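Local coordinates for phosphogluconate dehydrogenase NAD-binding putative C-terminal domain-containing protein (Sinorhizobium meliloti, PDB 4EZB) that is of unknown function but is probably an oxidoreductase related to 6-phosphogluconate dehydrogenases, with a Rossmann-like domain that may bind a nucleotide and a helical domain, at residues M24-F29 with A48-A53; A115-L120 with G140-G145; A146-V151 with S193-R198; S215-G220 with V308-L313. One frame throughout, in Å; residues are numbered along the deposited sequence.

Interaction 1 (M24-F29 with A48-A53)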
loop_
_atom_site.group_PDB
_atom_site.type_symbol
_atom_site.label_atom_id
_atom_site.label_comp_id
_atom_site.label_asym_id
_atom_site.label_seq_id
_atom_site.Cartn_x
_atom_site.Cartn_y
_atom_site.Cartn_z
HETATM N N MSE A 24 -44.268 11.725 -14.737
HETATM C CA MSE A 24 -43.759 12.345 -15.963
HETATM C C MSE A 24 -42.275 12.564 -15.829
HETATM O O MSE A 24 -41.836 13.363 -14.999
HETATM C CB MSE A 24 -44.484 13.682 -16.158
HETATM C CG MSE A 24 -44.160 14.342 -17.498
HETATM SE SE MSE A 24 -44.400 13.040 -18.964
HETATM C CE MSE A 24 -42.555 13.002 -19.664
ATOM N N THR A 25 -41.493 11.867 -16.655
ATOM C CA THR A 25 -40.036 11.853 -16.501
ATOM C C THR A 25 -39.206 12.235 -17.758
ATOM O O THR A 25 -38.883 11.385 -18.594
ATOM C CB THR A 25 -39.565 10.518 -15.869
ATOM O OG1 THR A 25 -38.132 10.489 -15.802
ATOM C CG2 THR A 25 -40.101 9.301 -16.661
ATOM N N THR A 26 -38.853 13.517 -17.870
ATOM C CA THR A 26 -37.992 13.994 -18.963
ATOM C C THR A 26 -36.533 14.227 -18.537
ATOM O O THR A 26 -36.262 14.939 -17.575
ATOM C CB THR A 26 -38.556 15.252 -19.625
ATOM O OG1 THR A 26 -39.843 14.943 -20.168
ATOM C CG2 THR A 26 -37.624 15.740 -20.761
ATOM N N ILE A 27 -35.618 13.600 -19.269
ATOM C CA ILE A 27 -34.180 13.695 -19.044
ATOM C C ILE A 27 -33.515 14.450 -20.187
ATOM O O ILE A 27 -33.765 14.131 -21.353
ATOM C CB ILE A 27 -33.552 12.292 -18.946
ATOM C CG1 ILE A 27 -34.243 11.484 -17.836
ATOM C CG2 ILE A 27 -32.047 12.380 -18.719
ATOM C CD1 ILE A 27 -34.116 9.980 -17.981
ATOM N N ALA A 28 -32.679 15.442 -19.852
ATOM C CA ALA A 28 -31.859 16.134 -20.849
ATOM C C ALA A 28 -30.385 15.902 -20.601
ATOM O O ALA A 28 -29.902 16.161 -19.520
ATOM C CB ALA A 28 -32.158 17.631 -20.866
ATOM N N PHE A 29 -29.675 15.396 -21.603
ATOM C CA PHE A 29 -28.217 15.294 -21.523
ATOM C C PHE A 29 -27.607 16.643 -21.885
ATOM O O PHE A 29 -28.122 17.358 -22.748
ATOM C CB PHE A 29 -27.690 14.227 -22.470
ATOM C CG PHE A 29 -28.155 12.831 -22.144
ATOM C CD1 PHE A 29 -29.371 12.359 -22.624
ATOM C CD2 PHE A 29 -27.368 11.978 -21.380
ATOM C CE1 PHE A 29 -29.804 11.066 -22.322
ATOM C CE2 PHE A 29 -27.788 10.684 -21.077
ATOM C CZ PHE A 29 -29.010 10.229 -21.553
ATOM N N ALA A 48 -38.430 4.782 -21.908
ATOM C CA ALA A 48 -38.427 4.806 -20.444
ATOM C C ALA A 48 -38.608 6.239 -19.961
ATOM O O ALA A 48 -39.087 6.481 -18.845
ATOM C CB ALA A 48 -37.128 4.229 -19.913
ATOM N N ALA A 49 -38.232 7.185 -20.820
ATOM C CA ALA A 49 -38.418 8.598 -20.544
ATOM C C ALA A 49 -38.279 9.390 -21.837
ATOM O O ALA A 49 -37.549 8.973 -22.739
ATOM C CB ALA A 49 -37.393 9.064 -19.520
ATOM N N ARG A 50 -39.001 10.506 -21.940
ATOM C CA ARG A 50 -38.701 11.500 -22.962
ATOM C C ARG A 50 -37.231 11.926 -22.807
ATOM O O ARG A 50 -36.851 12.517 -21.792
ATOM C CB ARG A 50 -39.620 12.718 -22.828
ATOM C CG ARG A 50 -40.804 12.740 -23.786
ATOM C CD ARG A 50 -41.956 11.875 -23.294
ATOM N NE ARG A 50 -43.096 11.883 -24.214
ATOM C CZ ARG A 50 -44.276 11.319 -23.959
ATOM N NH1 ARG A 50 -44.490 10.697 -22.806
ATOM N NH2 ARG A 50 -45.249 11.380 -24.859
ATOM N N LEU A 51 -36.408 11.588 -23.796
ATOM C CA LEU A 51 -35.008 11.977 -23.816
ATOM C C LEU A 51 -34.809 13.227 -24.659
ATOM O O LEU A 51 -35.569 13.475 -25.591
ATOM C CB LEU A 51 -34.138 10.822 -24.335
ATOM C CG LEU A 51 -34.144 9.492 -23.548
ATOM C CD1 LEU A 51 -33.267 8.424 -24.185
ATOM C CD2 LEU A 51 -33.706 9.700 -22.099
ATOM N N ALA A 52 -33.798 14.021 -24.309
ATOM C CA ALA A 52 -33.331 15.170 -25.108
ATOM C C ALA A 52 -31.840 15.327 -24.873
ATOM O O ALA A 52 -31.295 14.751 -23.926
ATOM C CB ALA A 52 -34.067 16.452 -24.741
ATOM N N ALA A 53 -31.169 16.074 -25.743
ATOM C CA ALA A 53 -29.756 16.349 -25.539
ATOM C C ALA A 53 -29.360 17.714 -26.099
ATOM O O ALA A 53 -29.713 18.052 -27.240
ATOM C CB ALA A 53 -28.904 15.258 -26.150
#
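I27 and L51 lie side by side on one face of the sheet and point the same way, with L51 CD2 resting 4.1 Å from I27 CB. The F29 ring crosses L51 obliquely and brings CE1 to 4.1 Å from that same CD2 methyl, which is thereby shared by a beta-branched chain and an aromatic one. F29 carries CG anti to its carbonyl carbon (chi1 -64°), and this turns the ring so that its edge meets the facing backbone: CD1 lies 3.3 Å from A52 O, close to the ring plane. Beside it a short side chain suits the place of A53, whose CB meets F29 CB at 4.0 Å. Further back, I27 CD1 reaches A49 CB, 3.7 Å away. The two strands run parallel, 19° apart, and are joined by helix 34-44 in a beta-alpha-beta crossover; a glycine-rich GxGxxA pattern close after the first strand is consistent with a Rossmann-type fold. That helix covers F29 and L51 on this face, with A36, I39 and A40 against F29 and L43 against L51, while I27 meets L177 and L92. I27 uses both backbone groups, giving its N-H to R50 O and accepting A52 N, while F29 N donates to A52 O at 2.9 Å, tilted 33° from the carbonyl plane. On the opposite face, beyond the small methyls of A28 and A52, T26 OG1 lies 3.5 Å from R50 CB, where the strand pair nears solvent.

Interaction 2 (A115-L120 with G140-G145)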
loop_
_atom_site.group_PDB
_atom_site.type_symbol
_atom_site.label_atom_id
_atom_site.label_comp_id
_atom_site.label_asym_id
_atom_site.label_seq_id
_atom_site.Cartn_x
_atom_site.Cartn_y
_atom_site.Cartn_z
ATOM N N ALA A 115 -36.487 20.759 -10.902
ATOM C CA ALA A 115 -35.519 19.979 -11.670
ATOM C C ALA A 115 -34.244 19.658 -10.883
ATOM O O ALA A 115 -33.821 20.429 -10.031
ATOM C CB ALA A 115 -35.170 20.701 -12.955
ATOM N N VAL A 116 -33.648 18.511 -11.191
ATOM C CA VAL A 116 -32.370 18.117 -10.610
ATOM C C VAL A 116 -31.287 18.074 -11.709
ATOM O O VAL A 116 -31.473 17.430 -12.730
ATOM C CB VAL A 116 -32.485 16.750 -9.891
ATOM C CG1 VAL A 116 -31.162 16.383 -9.240
ATOM C CG2 VAL A 116 -33.592 16.774 -8.839
ATOM N N PHE A 117 -30.203 18.818 -11.510
ATOM C CA PHE A 117 -29.005 18.773 -12.350
ATOM C C PHE A 117 -28.069 17.766 -11.692
ATOM O O PHE A 117 -27.686 17.955 -10.519
ATOM C CB PHE A 117 -28.373 20.161 -12.319
ATOM C CG PHE A 117 -27.209 20.349 -13.265
ATOM C CD1 PHE A 117 -27.423 20.784 -14.574
ATOM C CD2 PHE A 117 -25.903 20.148 -12.825
ATOM C CE1 PHE A 117 -26.348 21.003 -15.443
ATOM C CE2 PHE A 117 -24.824 20.361 -13.671
ATOM C CZ PHE A 117 -25.049 20.791 -14.991
ATOM N N ILE A 118 -27.745 16.678 -12.396
ATOM C CA ILE A 118 -26.805 15.704 -11.880
ATOM C C ILE A 118 -25.498 15.852 -12.638
ATOM O O ILE A 118 -25.436 15.708 -13.864
ATOM C CB ILE A 118 -27.304 14.233 -11.997
ATOM C CG1 ILE A 118 -28.715 14.056 -11.439
ATOM C CG2 ILE A 118 -26.349 13.286 -11.279
ATOM C CD1 ILE A 118 -29.227 12.629 -11.572
ATOM N N ASP A 119 -24.440 16.168 -11.916
ATOM C CA ASP A 119 -23.169 16.394 -12.567
ATOM C C ASP A 119 -22.441 15.077 -12.608
ATOM O O ASP A 119 -22.067 14.568 -11.569
ATOM C CB ASP A 119 -22.350 17.419 -11.799
ATOM C CG ASP A 119 -21.098 17.823 -12.549
ATOM O OD1 ASP A 119 -21.074 18.984 -13.053
ATOM O OD2 ASP A 119 -20.158 16.975 -12.656
ATOM N N LEU A 120 -22.232 14.522 -13.792
ATOM C CA LEU A 120 -21.547 13.227 -13.873
ATOM C C LEU A 120 -20.110 13.296 -14.374
ATOM O O LEU A 120 -19.536 12.262 -14.751
ATOM C CB LEU A 120 -22.331 12.252 -14.764
ATOM C CG LEU A 120 -23.775 12.058 -14.370
ATOM C CD1 LEU A 120 -24.516 11.362 -15.510
ATOM C CD2 LEU A 120 -23.844 11.280 -13.062
ATOM N N GLY A 140 -32.984 25.471 -9.740
ATOM C CA GLY A 140 -32.874 24.016 -9.713
ATOM C C GLY A 140 -32.051 23.461 -8.574
ATOM O O GLY A 140 -31.322 24.190 -7.903
ATOM N N SER A 141 -32.185 22.151 -8.368
ATOM C CA SER A 141 -31.408 21.396 -7.390
ATOM C C SER A 141 -30.181 20.769 -8.058
ATOM O O SER A 141 -30.191 20.523 -9.257
ATOM C CB SER A 141 -32.270 20.265 -6.800
ATOM O OG SER A 141 -33.412 20.762 -6.122
ATOM N N PHE A 142 -29.153 20.488 -7.266
ATOM C CA PHE A 142 -27.919 19.894 -7.751
ATOM C C PHE A 142 -27.704 18.544 -7.061
ATOM O O PHE A 142 -27.887 18.449 -5.866
ATOM C CB PHE A 142 -26.733 20.825 -7.451
ATOM C CG PHE A 142 -25.382 20.251 -7.858
ATOM C CD1 PHE A 142 -24.907 20.415 -9.145
ATOM C CD2 PHE A 142 -24.600 19.550 -6.939
ATOM C CE1 PHE A 142 -23.653 19.906 -9.514
ATOM C CE2 PHE A 142 -23.356 19.018 -7.297
ATOM C CZ PHE A 142 -22.883 19.194 -8.589
ATOM N N VAL A 143 -27.366 17.494 -7.811
ATOM C CA VAL A 143 -26.957 16.239 -7.183
ATOM C C VAL A 143 -25.586 15.927 -7.766
ATOM O O VAL A 143 -25.369 16.040 -8.958
ATOM C CB VAL A 143 -27.945 15.066 -7.425
ATOM C CG1 VAL A 143 -27.318 13.734 -7.056
ATOM C CG2 VAL A 143 -29.238 15.254 -6.615
ATOM N N GLU A 144 -24.650 15.529 -6.935
ATOM C CA GLU A 144 -23.345 15.212 -7.489
ATOM C C GLU A 144 -23.240 13.727 -7.812
ATOM O O GLU A 144 -23.495 12.901 -6.950
ATOM C CB GLU A 144 -22.274 15.611 -6.480
ATOM C CG GLU A 144 -20.907 15.100 -6.906
ATOM C CD GLU A 144 -20.186 14.364 -5.814
ATOM O OE1 GLU A 144 -18.990 14.108 -5.999
ATOM O OE2 GLU A 144 -20.795 14.055 -4.778
ATOM N N GLY A 145 -22.863 13.380 -9.040
ATOM C CA GLY A 145 -22.646 11.971 -9.374
ATOM C C GLY A 145 -21.212 11.633 -9.737
ATOM O O GLY A 145 -20.401 12.514 -10.101
#
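The carbonyl oxygen of F117 is gripped twice by the facing strand: V143 N donates to it at 2.8 Å, and the CA-H of F142 approaches it with CA 3.4 Å away. On the preceding rung F117 N gives an almost straight bond to S141 O, 177° at the hydrogen. Five such backbone bonds, from A115 O with S141 N to D119 O with G145 N, tie strands 116-119 and 141-145 in parallel register. Side chains pair on both faces. Being in register, F117 and F142 rise on the same face, and with CG anti to the backbone N in both (chi1 -173° and 177°) the side chains cross at a slant; F117 CD2 comes to 3.8 Å from F142 CD1, and F142 CE1 reaches on to D119 CB at 3.6 Å. An alanine in place of F142 would probably open a gap beside the F117 ring and leave the D119 methylene without its aromatic neighbour. On the other face V116 CG1 lies 3.4 Å from V143 CG2, closer than usual van der Waals contact, so the packing is tight here. Glycine suits position 145, since a beta carbon there would collide with L120 CD2, which lies 3.9 Å from G145 CA. K128 of the crossover helix bridges the pair, with a salt bridge to D119 OD2 and a hydrogen bond to G145 O. That helix, 125-136, covers the phenylalanine face, helix 167-175 packs V170 on V116, I118 and V143, and strands 90-93 and 159-163 flank the pair in the sheet.

Interaction 3 (A146-V151 with S193-R198)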
loop_
_atom_site.group_PDB
_atom_site.type_symbol
_atom_site.label_atom_id
_atom_site.label_comp_id
_atom_site.label_asym_id
_atom_site.label_seq_id
_atom_site.Cartn_x
_atom_site.Cartn_y
_atom_site.Cartn_z
ATOM N N ALA A 146 -20.892 10.347 -9.658
ATOM C CA ALA A 146 -19.585 9.868 -10.065
ATOM C C ALA A 146 -19.741 8.509 -10.719
ATOM O O ALA A 146 -20.298 7.574 -10.133
ATOM C CB ALA A 146 -18.638 9.810 -8.879
ATOM N N VAL A 147 -19.265 8.418 -11.948
ATOM C CA VAL A 147 -19.443 7.230 -12.767
ATOM C C VAL A 147 -18.322 6.276 -12.411
ATOM O O VAL A 147 -17.167 6.682 -12.384
ATOM C CB VAL A 147 -19.441 7.593 -14.242
ATOM C CG1 VAL A 147 -19.746 6.365 -15.105
ATOM C CG2 VAL A 147 -20.455 8.719 -14.479
HETATM N N MSE A 148 -18.677 5.026 -12.097
HETATM C CA MSE A 148 -17.734 4.103 -11.440
HETATM C C MSE A 148 -17.049 3.136 -12.370
HETATM O O MSE A 148 -16.157 2.389 -11.955
HETATM C CB MSE A 148 -18.438 3.266 -10.363
HETATM C CG MSE A 148 -18.954 4.113 -9.204
HETATM SE SE MSE A 148 -17.507 5.254 -8.481
HETATM C CE MSE A 148 -16.262 3.808 -7.958
ATOM N N ALA A 149 -17.471 3.119 -13.623
ATOM C CA ALA A 149 -16.873 2.246 -14.621
ATOM C C ALA A 149 -16.942 2.942 -15.965
ATOM O O ALA A 149 -17.661 3.929 -16.117
ATOM C CB ALA A 149 -17.628 0.918 -14.675
ATOM N N ARG A 150 -16.221 2.417 -16.950
ATOM C CA ARG A 150 -16.397 2.878 -18.320
ATOM C C ARG A 150 -17.818 2.556 -18.784
ATOM O O ARG A 150 -18.407 1.551 -18.376
ATOM C CB ARG A 150 -15.335 2.285 -19.245
ATOM C CG ARG A 150 -13.925 2.802 -18.967
ATOM C CD ARG A 150 -13.048 2.813 -20.216
ATOM N NE ARG A 150 -12.764 1.464 -20.719
ATOM C CZ ARG A 150 -13.388 0.888 -21.746
ATOM N NH1 ARG A 150 -14.347 1.528 -22.411
ATOM N NH2 ARG A 150 -13.049 -0.342 -22.112
ATOM N N VAL A 151 -18.373 3.436 -19.613
ATOM C CA VAL A 151 -19.808 3.417 -19.929
ATOM C C VAL A 151 -20.195 2.432 -21.051
ATOM O O VAL A 151 -21.169 1.674 -20.883
ATOM C CB VAL A 151 -20.356 4.844 -20.186
ATOM C CG1 VAL A 151 -21.866 4.816 -20.320
ATOM C CG2 VAL A 151 -19.952 5.779 -19.051
ATOM N N SER A 193 -15.614 11.998 -3.869
ATOM C CA SER A 193 -14.672 11.692 -2.806
ATOM C C SER A 193 -14.510 10.194 -2.650
ATOM O O SER A 193 -13.407 9.692 -2.630
ATOM C CB SER A 193 -15.114 12.310 -1.497
ATOM O OG SER A 193 -14.833 13.701 -1.552
ATOM N N LEU A 194 -15.625 9.493 -2.579
ATOM C CA LEU A 194 -15.641 8.049 -2.468
ATOM C C LEU A 194 -14.929 7.340 -3.653
ATOM O O LEU A 194 -14.130 6.428 -3.444
ATOM C CB LEU A 194 -17.091 7.587 -2.343
ATOM C CG LEU A 194 -17.394 6.128 -2.078
ATOM C CD1 LEU A 194 -16.461 5.625 -1.009
ATOM C CD2 LEU A 194 -18.822 5.997 -1.588
ATOM N N LYS A 195 -15.222 7.776 -4.873
ATOM C CA LYS A 195 -14.596 7.236 -6.078
ATOM C C LYS A 195 -13.069 7.416 -6.034
ATOM O O LYS A 195 -12.306 6.470 -6.258
ATOM C CB LYS A 195 -15.168 7.921 -7.329
ATOM C CG LYS A 195 -14.425 7.550 -8.602
ATOM C CD LYS A 195 -15.101 8.072 -9.856
ATOM C CE LYS A 195 -14.216 7.828 -11.070
ATOM N NZ LYS A 195 -14.892 8.206 -12.343
HETATM N N MSE A 196 -12.646 8.631 -5.712
HETATM C CA MSE A 196 -11.234 8.983 -5.631
HETATM C C MSE A 196 -10.480 8.275 -4.532
HETATM O O MSE A 196 -9.372 7.771 -4.762
HETATM C CB MSE A 196 -11.138 10.477 -5.398
HETATM C CG MSE A 196 -10.211 11.063 -6.445
HETATM SE SE MSE A 196 -11.198 11.565 -8.076
HETATM C CE MSE A 196 -12.583 12.720 -7.282
ATOM N N ILE A 197 -11.043 8.248 -3.328
ATOM C CA ILE A 197 -10.373 7.579 -2.208
ATOM C C ILE A 197 -10.235 6.052 -2.417
ATOM O O ILE A 197 -9.251 5.435 -2.001
ATOM C CB ILE A 197 -11.048 7.938 -0.874
ATOM C CG1 ILE A 197 -10.834 9.438 -0.591
ATOM C CG2 ILE A 197 -10.460 7.133 0.284
ATOM C CD1 ILE A 197 -11.828 10.023 0.399
ATOM N N ARG A 198 -11.224 5.465 -3.073
ATOM C CA ARG A 198 -11.260 4.047 -3.385
ATOM C C ARG A 198 -10.034 3.689 -4.228
ATOM O O ARG A 198 -9.524 2.572 -4.138
ATOM C CB ARG A 198 -12.538 3.740 -4.165
ATOM C CG ARG A 198 -12.680 2.308 -4.639
ATOM C CD ARG A 198 -13.937 2.104 -5.480
ATOM N NE ARG A 198 -13.923 0.784 -6.111
ATOM C CZ ARG A 198 -13.587 0.548 -7.380
ATOM N NH1 ARG A 198 -13.256 1.545 -8.198
ATOM N NH2 ARG A 198 -13.599 -0.698 -7.841
#
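At the end of strand 141-147, V147 and M148 meet K195 and R198 near the start of helix 190-218, the long helix that leads from the sheet domain into the helical one. In relatives of the 6-phosphogluconate dehydrogenase family a lysine early in this helix faces the cleft between the domains and is catalytic; the place of K195 is consistent with that, although its role here is not established. K195 is stretched to its full length, with CG anti to the backbone N (chi1 172°) and every later torsion extended, and this carries NZ to V147 O. The hydrogen bond is short, 2.7 Å, and arrives nearly in line with the carbonyl, 166° at the oxygen. Along the stem, A146 CB lies 4.1 Å from K195 CD. M148, present as selenomethionine, runs past the lysine in the opposite direction and lays SE on K195 CB at 3.7 Å. Its chain is bent at chi2 and chi3, and the curl turns the CE methyl to R198, where it is 3.8 Å from both CD and NH1, slanting against the guanidinium. P159 and L161 of the next strand back M148, while R198 also packs on S228 of the second subunit. The long unbranched chain of M148, here a selenoether, can follow the methylenes of two basic chains. The chemistry thus divides along K195: apolar contacts steady its stem, and one backbone oxygen holds its amine in this structure.

Interaction 4 (S215-G220 with V308-L313)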
loop_
_atom_site.group_PDB
_atom_site.type_symbol
_atom_site.label_atom_id
_atom_site.label_comp_id
_atom_site.label_asym_id
_atom_site.label_seq_id
_atom_site.Cartn_x
_atom_site.Cartn_y
_atom_site.Cartn_z
ATOM N N SER A 215 12.307 -4.714 -5.972
ATOM C CA SER A 215 13.361 -4.660 -4.969
ATOM C C SER A 215 13.818 -6.066 -4.671
ATOM O O SER A 215 15.010 -6.403 -4.800
ATOM C CB SER A 215 12.792 -4.079 -3.673
ATOM O OG SER A 215 12.829 -2.674 -3.702
ATOM N N ALA A 216 12.844 -6.870 -4.256
ATOM C CA ALA A 216 13.039 -8.268 -3.975
ATOM C C ALA A 216 13.769 -8.955 -5.103
ATOM O O ALA A 216 14.659 -9.810 -4.876
ATOM C CB ALA A 216 11.700 -8.940 -3.735
ATOM N N GLU A 217 13.375 -8.614 -6.324
ATOM C CA GLU A 217 13.943 -9.254 -7.505
ATOM C C GLU A 217 15.399 -8.872 -7.713
ATOM O O GLU A 217 16.210 -9.706 -8.082
ATOM C CB GLU A 217 13.132 -8.900 -8.750
ATOM C CG GLU A 217 13.641 -9.569 -10.021
ATOM C CD GLU A 217 13.331 -11.059 -10.098
ATOM O OE1 GLU A 217 12.547 -11.587 -9.278
ATOM O OE2 GLU A 217 13.877 -11.710 -11.002
ATOM N N ARG A 218 15.728 -7.606 -7.474
ATOM C CA ARG A 218 17.110 -7.164 -7.530
ATOM C C ARG A 218 17.904 -7.837 -6.430
ATOM O O ARG A 218 19.106 -8.071 -6.591
ATOM C CB ARG A 218 17.224 -5.642 -7.387
ATOM C CG ARG A 218 16.795 -4.867 -8.626
ATOM C CD ARG A 218 17.280 -3.421 -8.600
ATOM N NE ARG A 218 18.739 -3.330 -8.669
ATOM C CZ ARG A 218 19.478 -3.694 -9.723
ATOM N NH1 ARG A 218 18.907 -4.172 -10.827
ATOM N NH2 ARG A 218 20.806 -3.575 -9.680
ATOM N N ALA A 219 17.236 -8.144 -5.313
ATOM C CA ALA A 219 17.891 -8.861 -4.237
ATOM C C ALA A 219 17.821 -10.408 -4.374
ATOM O O ALA A 219 18.330 -11.121 -3.521
ATOM C CB ALA A 219 17.331 -8.406 -2.895
ATOM N N GLY A 220 17.178 -10.917 -5.425
ATOM C CA GLY A 220 16.992 -12.367 -5.604
ATOM C C GLY A 220 16.134 -13.130 -4.593
ATOM O O GLY A 220 16.352 -14.313 -4.387
ATOM N N VAL A 308 11.646 -7.523 -15.561
ATOM C CA VAL A 308 11.747 -6.372 -16.423
ATOM C C VAL A 308 11.810 -5.092 -15.588
ATOM O O VAL A 308 12.725 -4.284 -15.791
ATOM C CB VAL A 308 10.661 -6.349 -17.515
ATOM C CG1 VAL A 308 10.611 -4.981 -18.184
ATOM C CG2 VAL A 308 10.948 -7.434 -18.544
ATOM N N LEU A 309 10.871 -4.930 -14.650
ATOM C CA LEU A 309 10.863 -3.808 -13.707
ATOM C C LEU A 309 12.141 -3.727 -12.880
ATOM O O LEU A 309 12.699 -2.637 -12.699
ATOM C CB LEU A 309 9.703 -3.945 -12.720
ATOM C CG LEU A 309 8.298 -3.595 -13.171
ATOM C CD1 LEU A 309 7.332 -3.862 -12.024
ATOM C CD2 LEU A 309 8.246 -2.135 -13.622
ATOM N N ALA A 310 12.573 -4.869 -12.339
ATOM C CA ALA A 310 13.818 -4.937 -11.565
ATOM C C ALA A 310 14.970 -4.272 -12.348
ATOM O O ALA A 310 15.632 -3.356 -11.846
ATOM C CB ALA A 310 14.163 -6.378 -11.217
ATOM N N ARG A 311 15.161 -4.715 -13.587
ATOM C CA ARG A 311 16.212 -4.184 -14.453
ATOM C C ARG A 311 15.934 -2.768 -14.935
ATOM O O ARG A 311 16.807 -1.906 -14.874
ATOM C CB ARG A 311 16.444 -5.122 -15.636
ATOM C CG ARG A 311 17.768 -5.885 -15.599
ATOM C CD ARG A 311 18.220 -6.292 -14.195
ATOM N NE ARG A 311 17.547 -7.489 -13.685
ATOM C CZ ARG A 311 17.775 -8.022 -12.489
ATOM N NH1 ARG A 311 17.119 -9.115 -12.117
ATOM N NH2 ARG A 311 18.663 -7.466 -11.667
ATOM N N ARG A 312 14.709 -2.523 -15.382
ATOM C CA ARG A 312 14.391 -1.262 -16.035
ATOM C C ARG A 312 14.205 -0.086 -15.085
ATOM O O ARG A 312 14.540 1.046 -15.458
ATOM C CB ARG A 312 13.184 -1.395 -16.951
ATOM C CG ARG A 312 13.255 -0.443 -18.127
ATOM C CD ARG A 312 13.806 -1.109 -19.373
ATOM N NE ARG A 312 14.112 -0.118 -20.404
ATOM C CZ ARG A 312 13.215 0.636 -21.038
ATOM N NH1 ARG A 312 11.917 0.549 -20.765
ATOM N NH2 ARG A 312 13.621 1.492 -21.959
ATOM N N LEU A 313 13.647 -0.338 -13.890
ATOM C CA LEU A 313 13.724 0.625 -12.788
ATOM C C LEU A 313 15.122 0.483 -12.169
ATOM O O LEU A 313 15.778 1.462 -11.813
ATOM C CB LEU A 313 12.649 0.361 -11.729
ATOM C CG LEU A 313 11.153 0.245 -12.093
ATOM C CD1 LEU A 313 10.323 -0.246 -10.917
ATOM C CD2 LEU A 313 10.595 1.566 -12.607
HETATM O O HOH W 1 20.652 -8.585 -9.255
#
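E217 lays its CG methylene on the CB of A310, 3.4 Å away, with E217 CB close behind at 3.7 Å. A small residue at A310 suits this close approach of the two helices, R218 and A310 having CA atoms 5.7 Å apart. R218 passes along the other flank of the alanine: its CG lies 4.0 Å from A310 CB, and NH1 stands 3.5 Å from A310 O, which sits at the guanidinium edge. R311 starts out facing away but folds back through bends at chi2 and chi3, bringing NH2 to 3.4 Å from R218 NH1. These are two donors of like charge, their guanidinium planes 64° apart. The carboxylate of E217 may partly offset the like charges, although OE2 remains 4.3 Å from R311 NH1, longer than a salt bridge; its OE1 bonds T222 OG1 instead. A water also joins the segments, donating to R218 O and accepting a weak bond from R311 NH2. R218 has a firmer polar partner in the dimer, for its NE donates to F270 O of the second subunit. A leucine at R218 would probably leave that carbonyl without this donor and take away the guanidinium edge beside A310 O. Just beyond, G220 closes helix 190-218 with a Schellman motif, its positive phi suiting glycine. Helix 301-312 thus packs at the end of the long helix, with L309 set between helix 275-291 and residues I210 and S214, while L272 of the second subunit touches both R218 and L313.

Interactions 1 and 2 are buried and lie in one sheet, their centres 14 Å apart; each is a parallel strand pair closed by a helical crossover, held by regular backbone bonds and apolar side chains. Interaction 3 continues strand 141-147 from interaction 2, which it touches at L120 and V147, but near the surface, where a single lysine-to-carbonyl bond and a selenomethionine side chain replace the strand pairing. Interactions 3 and 4 share helix 190-218, about 32 Å apart between centres, and both reach the second subunit. Interaction 4, on the opposite side of the chain's centre from the first two, is a helix-helix contact, partly buried, with arginines around a small alanine.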